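Local atomic coordinates of bacterial bifunctional deaminase-reductase C-terminal domain-containing protein (Corynebacterium diphtheriae, PDB entry 2P4G), a protein that probably acts as an NADP-dependent pyrimidine reductase of the riboflavin pathway type, with a dihydrofolate reductase-like fold. Residues K111-K117 with S137-Q143; L214-P218 with N251-F255. One frame throughout, in Å; residues are numbered along the deposited sequence.

Interaction 1 (K111-K117 with S137-Q143); sequences KLTLLSK and SPLVITQ. With EDO (1,2-ethanediol), chain N.
Leu114 (chi1 m, chi2 t) lays its CD1 methyl 3.7 Å from CB of Pro138, on the sheet face carrying Val140. Strands 111-115 and 139-143 run parallel, their axes 4.6 Å apart at closest approach and crossing at -22°, with extended phi/psi throughout the paired residues. Thr113 lies beside Leu139, Leu114 beside Val140 and Leu115 beside Ile141, CA to CA 4.6 to 4.8 Å. The ladder is the staggered one of parallel sheets: Leu139 N to Leu112 O 2.8 Å, Leu114 N to Leu139 O 2.7 Å, Ile141 N to Leu114 O 2.8 Å, Ser116 N to Ile141 O 2.9 Å. On the other face, Thr113 CG2 comes 3.7 Å from Ile141 CG1 and Leu115 CD2 3.6 Å from Ile141 CB; helix 175-184 packs over this side.

Both ends carry polar ties. Lys111 bends once, at chi2 (p; chi1, chi3 and chi4 all t), so that its NZ donates to Ser137 O at 2.6 Å. At the far end, Thr142 OG1 donates to Ser116 O (2.7 Å, Ser116 O being less surely placed), and a water bonds to Lys117 NZ (2.8 Å) and Gln143 OE1 (3.0 Å), while Gln143 NE2 turns to Pro170 O. Lys117 N donates to O2 of an ethanediol, probably from the crystallisation liquor, at 3.1 Å. Strand 75-79 flanks 111-115 and strand 166-169 flanks 139-143, as in the parallel part of a dihydrofolate reductase-like alpha/beta sheet. The chemistry implies a join held mainly by main-chain amides and sealed by aliphatic groups on both faces, with lysines confined to its ends.

Interaction 2 (L214-P218 with N251-F255); sequences LTIAP and NGLIF
Segments 214-218 and 251-255 run antiparallel, their end-to-end directions 156° apart. Ile216 and Ile254 form a hydrogen-bonded pair (CA to CA 4.9 Å): Ile216 N to Ile254 O is 2.8 Å and Ile254 N to Ile216 O 2.9 Å. Thr215 and Phe255 follow as a non-hydrogen-bonded pair, 4.5 Å between CA atoms, and Thr215 CA makes a CA-H...O contact to Ile254 O at 3.0 Å. Beyond the Ile216-Ile254 pair the ladder gives way; Gly252, with phi/psi of 85/16, leads the chain towards it, and there a water donates to both Ile216 O and Gly252 O, 2.7 Å from each, bridging the opening backbones.

Ile216 and Ile254, both chi1 m and chi2 t, share one face with their CB atoms 4.1 Å apart. On the other, Phe255 (chi1 m, chi2 -77°) turns its ring edge to Thr215, CD1 lying 3.3 Å from Thr215 OG1, a hydroxyl hydrogen-bonded to Asp62. Leu253 fills in beside them, CD2 3.7 Å from Thr215 CG2 and CD1 3.6 Å from Pro218 CD.

Here the mixed sheet changes from parallel to antiparallel pairing. Strand 35-43 borders strand 211-217 and strand 237-248 borders strand 254-260; helix 60-72 lies over Phe255 and Leu253, while on the isoleucine face Ile216 packs on Ile216 of the second subunit and Ile254 on Tyr258 of the second subunit.

Both interactions join neighbouring strands of one mixed sheet, but on opposite sides of the chain's centre, with nearest atoms about 18 Å apart. Interaction 1 belongs to the parallel part, its centre about 11 Å from the chain's centre; interaction 2, its centre about 18 Å from the chain's centre, marks the change to antiparallel order. Both are largely buried, though by different means: 111-117 with 137-143 is enclosed by its own chain, whereas 214-218 with 251-255 presents one face to the second subunit. Staggered parallel bonds contrast with a reciprocal isoleucine pair. Each has a bridging water, between the Lys117 and Gln143 side chains in one, between backbone oxygens of Ile216 and Gly252 in the other.

Interaction 1 (K111-K117 with S137-Q143)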
ATOM      1  N   LYS A 111      21.533 -15.567 -12.860  1.00 74.30           N
ATOM      2  CA  LYS A 111      20.753 -16.659 -13.397  1.00 73.32           C
ATOM      3  C   LYS A 111      19.287 -16.355 -13.224  1.00 74.41           C
ATOM      4  O   LYS A 111      18.802 -16.157 -12.103  1.00 75.91           O
ATOM      5  CB  LYS A 111      21.085 -17.977 -12.671  1.00 74.66           C
ATOM      6  CG  LYS A 111      20.457 -19.232 -13.276  1.00 69.79           C
ATOM      7  CD  LYS A 111      21.075 -19.543 -14.619  1.00 71.11           C
ATOM      8  CE  LYS A 111      20.555 -20.839 -15.251  1.00 74.95           C
ATOM      9  NZ  LYS A 111      21.189 -21.051 -16.594  1.00 71.33           N
ATOM     10  N   LEU A 112      18.565 -16.344 -14.333  1.00 72.97           N
ATOM     11  CA  LEU A 112      17.117 -16.213 -14.286  1.00 72.29           C
ATOM     12  C   LEU A 112      16.486 -17.547 -13.952  1.00 73.74           C
ATOM     13  O   LEU A 112      16.698 -18.534 -14.658  1.00 75.43           O
ATOM     14  CB  LEU A 112      16.577 -15.701 -15.627  1.00 71.05           C
ATOM     15  CG  LEU A 112      15.090 -15.429 -15.742  1.00 72.51           C
ATOM     16  CD1 LEU A 112      14.612 -14.376 -14.707  1.00 68.36           C
ATOM     17  CD2 LEU A 112      14.781 -14.998 -17.176  1.00 69.79           C
ATOM     18  N   THR A 113      15.681 -17.547 -12.894  1.00 75.66           N
ATOM     19  CA  THR A 113      15.024 -18.746 -12.360  1.00 75.07           C
ATOM     20  C   THR A 113      13.512 -18.550 -12.382  1.00 74.00           C
ATOM     21  O   THR A 113      12.975 -17.605 -11.783  1.00 70.77           O
ATOM     22  CB  THR A 113      15.495 -19.060 -10.912  1.00 75.41           C
ATOM     23  OG1 THR A 113      16.920 -19.098 -10.892  1.00 69.51           O
ATOM     24  CG2 THR A 113      14.941 -20.405 -10.396  1.00 70.86           C
ATOM     25  N   LEU A 114      12.843 -19.437 -13.111  1.00 72.89           N
ATOM     26  CA  LEU A 114      11.428 -19.287 -13.397  1.00 71.68           C
ATOM     27  C   LEU A 114      10.679 -20.378 -12.711  1.00 71.23           C
ATOM     28  O   LEU A 114      11.012 -21.567 -12.875  1.00 71.79           O
ATOM     29  CB  LEU A 114      11.168 -19.392 -14.899  1.00 72.90           C
ATOM     30  CG  LEU A 114      11.822 -18.340 -15.788  1.00 73.80           C
ATOM     31  CD1 LEU A 114      11.511 -18.686 -17.263  1.00 68.06           C
ATOM     32  CD2 LEU A 114      11.338 -16.902 -15.425  1.00 67.08           C
ATOM     33  N   LEU A 115       9.701 -19.973 -11.903  1.00 71.58           N
ATOM     34  CA  LEU A 115       8.857 -20.891 -11.173  1.00 69.88           C
ATOM     35  C   LEU A 115       7.574 -21.118 -11.963  1.00 70.88           C
ATOM     36  O   LEU A 115       6.819 -20.183 -12.238  1.00 71.02           O
ATOM     37  CB  LEU A 115       8.520 -20.294  -9.807  1.00 71.71           C
ATOM     38  CG  LEU A 115       9.687 -19.844  -8.929  1.00 74.20           C
ATOM     39  CD1 LEU A 115       9.165 -19.390  -7.568  1.00 74.52           C
ATOM     40  CD2 LEU A 115      10.713 -20.925  -8.754  1.00 69.19           C
ATOM     41  N   SER A 116       7.320 -22.364 -12.327  1.00 73.29           N
ATOM     42  CA  SER A 116       6.206 -22.697 -13.203  1.00 72.41           C
ATOM     43  C   SER A 116       5.622 -24.036 -12.857  1.00 73.56           C
ATOM     44  O   SER A 116       6.232 -25.101 -13.122  1.00 76.36           O
ATOM     45  CB  SER A 116       6.682 -22.728 -14.669  1.00 72.59           C
ATOM     46  OG  SER A 116       5.615 -23.105 -15.527  1.00 72.93           O
ATOM     47  N   LYS A 117       4.421 -24.026 -12.320  1.00 74.43           N
ATOM     48  CA  LYS A 117       3.760 -25.290 -12.068  1.00 77.23           C
ATOM     49  C   LYS A 117       3.177 -25.904 -13.338  1.00 71.22           C
ATOM     50  O   LYS A 117       3.197 -27.109 -13.487  1.00 75.00           O
ATOM     51  CB  LYS A 117       2.731 -25.158 -10.931  1.00 81.54           C
ATOM     52  CG  LYS A 117       3.409 -24.871  -9.545  1.00 87.02           C
ATOM     53  CD  LYS A 117       2.470 -25.057  -8.353  1.00 85.52           C
ATOM     54  CE  LYS A 117       2.818 -24.101  -7.203  1.00 93.60           C
ATOM     55  NZ  LYS A 117       2.212 -24.538  -5.894  1.00 95.33           N
ATOM     56  N   SER A 137      20.104 -18.908 -20.416  1.00 73.45           N
ATOM     57  CA  SER A 137      19.049 -19.909 -20.285  1.00 75.21           C
ATOM     58  C   SER A 137      18.464 -19.933 -18.852  1.00 74.67           C
ATOM     59  O   SER A 137      19.204 -19.917 -17.877  1.00 76.03           O
ATOM     60  CB  SER A 137      19.603 -21.301 -20.662  1.00 75.57           C
ATOM     61  OG  SER A 137      18.569 -22.259 -20.850  1.00 77.24           O
ATOM     62  N   PRO A 138      17.134 -19.956 -18.728  1.00 73.03           N
ATOM     63  CA  PRO A 138      16.521 -19.889 -17.422  1.00 70.58           C
ATOM     64  C   PRO A 138      16.486 -21.241 -16.746  1.00 71.52           C
ATOM     65  O   PRO A 138      16.287 -22.254 -17.409  1.00 70.05           O
ATOM     66  CB  PRO A 138      15.091 -19.486 -17.741  1.00 70.19           C
ATOM     67  CG  PRO A 138      14.833 -20.085 -19.076  1.00 68.57           C
ATOM     68  CD  PRO A 138      16.120 -20.016 -19.802  1.00 74.35           C
ATOM     69  N   LEU A 139      16.650 -21.241 -15.425  1.00 71.22           N
ATOM     70  CA  LEU A 139      16.474 -22.429 -14.646  1.00 71.04           C
ATOM     71  C   LEU A 139      14.960 -22.490 -14.365  1.00 70.87           C
ATOM     72  O   LEU A 139      14.392 -21.575 -13.771  1.00 69.83           O
ATOM     73  CB  LEU A 139      17.305 -22.335 -13.362  1.00 71.25           C
ATOM     74  CG  LEU A 139      17.180 -23.464 -12.340  1.00 70.65           C
ATOM     75  CD1 LEU A 139      17.559 -24.812 -12.953  1.00 69.36           C
ATOM     76  CD2 LEU A 139      18.023 -23.132 -11.088  1.00 68.63           C
ATOM     77  N   VAL A 140      14.306 -23.552 -14.824  1.00 71.08           N
ATOM     78  CA  VAL A 140      12.880 -23.723 -14.587  1.00 70.93           C
ATOM     79  C   VAL A 140      12.678 -24.626 -13.378  1.00 72.61           C
ATOM     80  O   VAL A 140      13.294 -25.688 -13.282  1.00 73.42           O
ATOM     81  CB  VAL A 140      12.149 -24.277 -15.817  1.00 70.35           C
ATOM     82  CG1 VAL A 140      10.634 -24.524 -15.492  1.00 65.87           C
ATOM     83  CG2 VAL A 140      12.323 -23.305 -16.964  1.00 65.46           C
ATOM     84  N   ILE A 141      11.846 -24.167 -12.444  1.00 72.86           N
ATOM     85  CA  ILE A 141      11.516 -24.930 -11.245  1.00 71.90           C
ATOM     86  C   ILE A 141      10.002 -25.217 -11.273  1.00 71.82           C
ATOM     87  O   ILE A 141       9.188 -24.305 -11.251  1.00 70.38           O
ATOM     88  CB  ILE A 141      11.863 -24.175  -9.926  1.00 71.39           C
ATOM     89  CG1 ILE A 141      13.315 -23.659  -9.919  1.00 71.39           C
ATOM     90  CG2 ILE A 141      11.546 -25.061  -8.698  1.00 64.47           C
ATOM     91  CD1 ILE A 141      14.364 -24.701  -9.833  1.00 71.46           C
ATOM     92  N   THR A 142       9.654 -26.494 -11.316  1.00 72.62           N
ATOM     93  CA  THR A 142       8.283 -26.932 -11.356  1.00 72.42           C
ATOM     94  C   THR A 142       8.045 -28.019 -10.294  1.00 73.90           C
ATOM     95  O   THR A 142       8.886 -28.258  -9.422  1.00 75.49           O
ATOM     96  CB  THR A 142       7.938 -27.421 -12.778  1.00 72.13           C
ATOM     97  OG1 THR A 142       6.553 -27.772 -12.839  1.00 68.72           O
ATOM     98  CG2 THR A 142       8.792 -28.604 -13.176  1.00 66.45           C
ATOM     99  N   GLN A 143       6.900 -28.674 -10.364  1.00 74.26           N
ATOM    100  CA  GLN A 143       6.527 -29.674  -9.385  1.00 74.90           C
ATOM    101  C   GLN A 143       5.855 -30.829 -10.102  1.00 75.82           C
ATOM    102  O   GLN A 143       5.165 -30.615 -11.073  1.00 78.13           O
ATOM    103  CB  GLN A 143       5.572 -29.022  -8.387  1.00 74.89           C
ATOM    104  CG  GLN A 143       5.306 -29.815  -7.141  1.00 78.59           C
ATOM    105  CD  GLN A 143       4.888 -28.945  -5.955  1.00 87.06           C
ATOM    106  OE1 GLN A 143       4.339 -27.841  -6.110  1.00 83.53           O
ATOM    107  NE2 GLN A 143       5.145 -29.451  -4.755  1.00 95.45           N
TER
HETATM  108  C1  EDO N 282       3.596 -18.972 -12.279  1.00 78.55           C
HETATM  109  O1  EDO N 282       3.686 -17.611 -11.838  1.00 73.92           O
HETATM  110  C2  EDO N 282       3.756 -19.915 -11.087  1.00 88.36           C
HETATM  111  O2  EDO N 282       3.412 -21.252 -11.492  1.00 89.42           O
HETATM  112  O   HOH W   1       3.110 -26.262  -3.874  1.00 91.44           O

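Interaction 2 (L214-P218 with N251-F255)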
ATOM      1  N   LEU A 214      10.583  -1.752  -2.160  1.00 74.80           N
ATOM      2  CA  LEU A 214       9.187  -1.508  -2.528  1.00 72.30           C
ATOM      3  C   LEU A 214       9.091  -0.113  -3.104  1.00 73.51           C
ATOM      4  O   LEU A 214       9.555   0.865  -2.492  1.00 70.92           O
ATOM      5  CB  LEU A 214       8.264  -1.657  -1.322  1.00 73.44           C
ATOM      6  CG  LEU A 214       6.762  -1.408  -1.560  1.00 77.76           C
ATOM      7  CD1 LEU A 214       6.146  -2.536  -2.350  1.00 68.47           C
ATOM      8  CD2 LEU A 214       6.042  -1.216  -0.225  1.00 69.94           C
ATOM      9  N   THR A 215       8.542  -0.050  -4.313  1.00 73.07           N
ATOM     10  CA  THR A 215       8.210   1.187  -4.979  1.00 73.17           C
ATOM     11  C   THR A 215       6.713   1.402  -4.825  1.00 73.93           C
ATOM     12  O   THR A 215       5.932   0.509  -5.129  1.00 73.08           O
ATOM     13  CB  THR A 215       8.529   1.102  -6.478  1.00 74.64           C
ATOM     14  OG1 THR A 215       9.912   0.771  -6.633  1.00 70.84           O
ATOM     15  CG2 THR A 215       8.183   2.434  -7.214  1.00 71.13           C
ATOM     16  N   ILE A 216       6.326   2.590  -4.361  1.00 75.31           N
ATOM     17  CA  ILE A 216       4.918   2.953  -4.192  1.00 73.87           C
ATOM     18  C   ILE A 216       4.580   4.011  -5.220  1.00 74.06           C
ATOM     19  O   ILE A 216       5.118   5.134  -5.196  1.00 73.92           O
ATOM     20  CB  ILE A 216       4.627   3.474  -2.800  1.00 74.20           C
ATOM     21  CG1 ILE A 216       5.096   2.438  -1.766  1.00 73.26           C
ATOM     22  CG2 ILE A 216       3.119   3.787  -2.668  1.00 64.48           C
ATOM     23  CD1 ILE A 216       5.507   3.005  -0.466  1.00 79.94           C
ATOM     24  N   ALA A 217       3.693   3.618  -6.127  1.00 72.66           N
ATOM     25  CA  ALA A 217       3.393   4.371  -7.318  1.00 70.99           C
ATOM     26  C   ALA A 217       2.261   5.316  -6.998  1.00 70.66           C
ATOM     27  O   ALA A 217       1.350   4.979  -6.230  1.00 67.82           O
ATOM     28  CB  ALA A 217       3.012   3.435  -8.462  1.00 71.70           C
ATOM     29  N   PRO A 218       2.321   6.536  -7.564  1.00 71.71           N
ATOM     30  CA  PRO A 218       1.335   7.549  -7.250  1.00 70.33           C
ATOM     31  C   PRO A 218      -0.022   7.238  -7.897  1.00 72.54           C
ATOM     32  O   PRO A 218      -0.538   8.025  -8.690  1.00 74.02           O
ATOM     33  CB  PRO A 218       1.967   8.807  -7.839  1.00 69.38           C
ATOM     34  CG  PRO A 218       2.721   8.299  -9.040  1.00 68.06           C
ATOM     35  CD  PRO A 218       3.311   7.018  -8.555  1.00 70.13           C
ATOM     36  N   ASN A 251       8.659  11.711 -10.981  1.00 74.89           N
ATOM     37  CA  ASN A 251       7.272  11.333 -11.233  1.00 74.17           C
ATOM     38  C   ASN A 251       6.480  10.971  -9.970  1.00 74.05           C
ATOM     39  O   ASN A 251       5.328  10.568 -10.067  1.00 77.30           O
ATOM     40  CB  ASN A 251       7.240  10.173 -12.210  1.00 71.18           C
ATOM     41  CG  ASN A 251       7.868  10.530 -13.542  1.00 74.68           C
ATOM     42  OD1 ASN A 251       8.844   9.921 -13.960  1.00 83.71           O
ATOM     43  ND2 ASN A 251       7.317  11.537 -14.206  1.00 69.08           N
ATOM     44  N   GLY A 252       7.096  11.093  -8.800  1.00 72.85           N
ATOM     45  CA  GLY A 252       6.391  10.935  -7.537  1.00 72.67           C
ATOM     46  C   GLY A 252       6.279   9.504  -7.062  1.00 72.55           C
ATOM     47  O   GLY A 252       5.482   9.208  -6.166  1.00 73.13           O
ATOM     48  N   LEU A 253       7.081   8.610  -7.635  1.00 70.05           N
ATOM     49  CA  LEU A 253       7.148   7.251  -7.142  1.00 69.68           C
ATOM     50  C   LEU A 253       8.030   7.239  -5.911  1.00 71.94           C
ATOM     51  O   LEU A 253       9.053   7.925  -5.878  1.00 73.18           O
ATOM     52  CB  LEU A 253       7.714   6.289  -8.192  1.00 72.65           C
ATOM     53  CG  LEU A 253       6.776   5.802  -9.325  1.00 66.71           C
ATOM     54  CD1 LEU A 253       6.457   6.933 -10.278  1.00 66.52           C
ATOM     55  CD2 LEU A 253       7.410   4.595 -10.054  1.00 66.20           C
ATOM     56  N   ILE A 254       7.625   6.487  -4.889  1.00 71.36           N
ATOM     57  CA  ILE A 254       8.400   6.407  -3.637  1.00 70.13           C
ATOM     58  C   ILE A 254       9.180   5.118  -3.743  1.00 71.30           C
ATOM     59  O   ILE A 254       8.652   4.092  -4.190  1.00 70.50           O
ATOM     60  CB  ILE A 254       7.537   6.383  -2.355  1.00 68.91           C
ATOM     61  CG1 ILE A 254       6.622   7.601  -2.278  1.00 68.57           C
ATOM     62  CG2 ILE A 254       8.413   6.329  -1.076  1.00 71.29           C
ATOM     63  CD1 ILE A 254       5.572   7.475  -1.142  1.00 65.97           C
ATOM     64  N   PHE A 255      10.454   5.195  -3.378  1.00 70.39           N
ATOM     65  CA  PHE A 255      11.284   4.034  -3.317  1.00 70.95           C
ATOM     66  C   PHE A 255      11.667   3.869  -1.870  1.00 69.85           C
ATOM     67  O   PHE A 255      12.118   4.821  -1.234  1.00 70.88           O
ATOM     68  CB  PHE A 255      12.524   4.203  -4.182  1.00 69.73           C
ATOM     69  CG  PHE A 255      12.216   4.502  -5.603  1.00 71.24           C
ATOM     70  CD1 PHE A 255      11.801   3.494  -6.460  1.00 73.25           C
ATOM     71  CD2 PHE A 255      12.315   5.782  -6.090  1.00 69.98           C
ATOM     72  CE1 PHE A 255      11.511   3.761  -7.753  1.00 67.95           C
ATOM     73  CE2 PHE A 255      12.028   6.048  -7.403  1.00 75.67           C
ATOM     74  CZ  PHE A 255      11.626   5.040  -8.239  1.00 71.15           C
TER
HETATM   75  O   HOH W   2       3.807   7.461  -4.880  1.00 54.56           O